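Local coordinates for pyridoxamine 5'-phosphate oxidase-related, FMN-binding protein (Paracoccus denitrificans, PDB 6VNA) that probably acts as a noncanonical heme oxygenase that degrades c-type heme, built on the scaffold of FMN-binding pyridoxamine 5'-phosphate oxidase relatives, at residues V53-L58 against A110-R115. Residues are numbered along the deposited sequence; the frame is centred on the assembly and turned at random.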
# COMPACT_ATOMS: atom_id res chain seq x y z
N VAL A 53 -5.59 8.20 15.01
CA VAL A 53 -4.36 7.42 14.66
C VAL A 53 -4.81 6.22 13.84
O VAL A 53 -5.76 5.53 14.23
CB VAL A 53 -3.61 6.99 15.94
CG1 VAL A 53 -2.52 5.96 15.67
CG2 VAL A 53 -3.04 8.21 16.66
N PRO A 54 -4.18 5.97 12.67
CA PRO A 54 -4.54 4.82 11.84
C PRO A 54 -4.61 3.53 12.65
O PRO A 54 -3.79 3.31 13.51
CB PRO A 54 -3.40 4.72 10.82
CG PRO A 54 -2.85 6.13 10.74
CD PRO A 54 -3.07 6.75 12.12
N LEU A 55 -5.62 2.72 12.40
CA LEU A 55 -5.90 1.49 13.16
C LEU A 55 -6.22 0.40 12.15
O LEU A 55 -7.19 0.59 11.42
CB LEU A 55 -7.08 1.74 14.09
CG LEU A 55 -7.56 0.56 14.93
CD1 LEU A 55 -6.52 0.19 15.98
CD2 LEU A 55 -8.90 0.89 15.59
N ALA A 56 -5.42 -0.65 12.11
CA ALA A 56 -5.51 -1.74 11.11
C ALA A 56 -6.16 -2.93 11.81
O ALA A 56 -6.02 -3.04 13.04
CB ALA A 56 -4.13 -2.04 10.58
N LEU A 57 -6.88 -3.77 11.08
CA LEU A 57 -7.42 -5.05 11.61
C LEU A 57 -6.84 -6.17 10.73
O LEU A 57 -7.23 -6.27 9.54
CB LEU A 57 -8.95 -4.98 11.57
CG LEU A 57 -9.71 -6.21 12.06
CD1 LEU A 57 -9.35 -6.56 13.49
CD2 LEU A 57 -11.21 -6.00 11.95
N LEU A 58 -5.90 -6.95 11.27
CA LEU A 58 -5.16 -8.00 10.51
C LEU A 58 -5.49 -9.37 11.08
O LEU A 58 -5.71 -9.46 12.30
CB LEU A 58 -3.66 -7.72 10.61
CG LEU A 58 -3.20 -6.32 10.21
CD1 LEU A 58 -1.70 -6.21 10.22
CD2 LEU A 58 -3.72 -5.93 8.84
N ALA A 110 -16.89 -1.90 17.80
CA ALA A 110 -18.23 -1.25 17.82
C ALA A 110 -18.20 0.03 16.99
O ALA A 110 -19.00 0.14 16.05
CB ALA A 110 -18.68 -0.95 19.24
N ARG A 111 -17.31 0.97 17.34
CA ARG A 111 -16.91 2.08 16.44
C ARG A 111 -16.69 1.47 15.05
O ARG A 111 -17.28 1.94 14.05
CB ARG A 111 -15.65 2.76 16.97
CG ARG A 111 -15.30 4.08 16.30
CD ARG A 111 -13.96 4.62 16.80
NE ARG A 111 -13.65 5.98 16.35
CZ ARG A 111 -13.24 6.34 15.13
NH1 ARG A 111 -13.08 5.43 14.19
NH2 ARG A 111 -12.98 7.61 14.86
N TRP A 112 -15.90 0.40 15.00
CA TRP A 112 -15.41 -0.23 13.76
C TRP A 112 -16.60 -0.71 12.93
O TRP A 112 -16.60 -0.48 11.69
CB TRP A 112 -14.39 -1.34 14.07
CG TRP A 112 -13.68 -1.79 12.83
CD1 TRP A 112 -14.20 -2.57 11.84
CD2 TRP A 112 -12.36 -1.41 12.40
NE1 TRP A 112 -13.28 -2.73 10.83
CE2 TRP A 112 -12.14 -2.04 11.16
CE3 TRP A 112 -11.33 -0.63 12.94
CZ2 TRP A 112 -10.94 -1.91 10.45
CZ3 TRP A 112 -10.15 -0.51 12.25
CH2 TRP A 112 -9.96 -1.13 11.02
N LEU A 113 -17.59 -1.34 13.57
CA LEU A 113 -18.76 -1.92 12.84
C LEU A 113 -19.69 -0.79 12.37
O LEU A 113 -20.14 -0.83 11.20
CB LEU A 113 -19.48 -2.94 13.72
CG LEU A 113 -20.25 -4.01 12.94
CD1 LEU A 113 -19.29 -4.88 12.13
CD2 LEU A 113 -21.08 -4.87 13.88
N GLU A 114 -19.95 0.21 13.22
CA GLU A 114 -20.77 1.38 12.83
C GLU A 114 -20.20 1.93 11.52
O GLU A 114 -21.01 2.29 10.63
CB GLU A 114 -20.80 2.42 13.95
CG GLU A 114 -21.62 1.97 15.15
CD GLU A 114 -21.68 2.97 16.30
OE1 GLU A 114 -22.03 4.15 16.03
OE2 GLU A 114 -21.35 2.58 17.45
N ARG A 115 -18.87 1.91 11.36
CA ARG A 115 -18.16 2.54 10.21
C ARG A 115 -17.97 1.52 9.08
O ARG A 115 -17.90 1.94 7.91
CB ARG A 115 -16.87 3.19 10.72
CG ARG A 115 -17.13 4.34 11.68
CD ARG A 115 -15.92 4.74 12.50
NE ARG A 115 -14.85 5.30 11.68
CZ ARG A 115 -14.70 6.58 11.38
NH1 ARG A 115 -15.55 7.49 11.81
NH2 ARG A 115 -13.68 6.96 10.62
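W112 holds CG anti to its N (chi1 -168°), which carries the indole across from helix 110-115 to strand 54-58, while L55 and L57, with CG likewise anti, extend from the strand on the side that meets it. The benzo end of the indole enters between these two side chains. From L55, CD2 lies 3.8 Å from W112 CZ3 and the branch carbon CG 3.9 Å from the same atom. L57 approaches differently: its CB is 3.8 Å from W112 CZ2, and its CD2 sits over one face of the ring system, offset toward the rim, 4.0 Å from W112 NE1. The rim also meets backbone: L55 O lies at the edge in the ring plane, 3.3 Å from W112 CZ3 and equally far from CH2, so a carbonyl faces the slightly positive aromatic C-H edge without any hydrogen bond joining the segments. L55, L57 and W112 are all buried. In the FMN-binding split-barrel architecture of pyridoxamine 5'-phosphate oxidase relatives, this contact lays helix 108-115 across antiparallel sheet, the local axes crossing at -87° and approaching to 11.7 Å. Across that separation the indole and the two leucine side chains supply the contact; L57 and W112 are the pair with nearest CA atoms, 9.6 Å apart. Strand 54-59 lies between strands 39-48 and 128-135, and both neighbours reach the tryptophan: F130 meets its ring edge-to-face, and Q47 NE2 hydrogen-bonds to its carbonyl. With an alanine in place of W112 the indole is gone, which would probably open a gap between L55 and L57 and leave F130 without this edge-to-face partner. Beyond the indole, R115 forms a salt bridge with E22, tying the end of the same helix to helix 11-23.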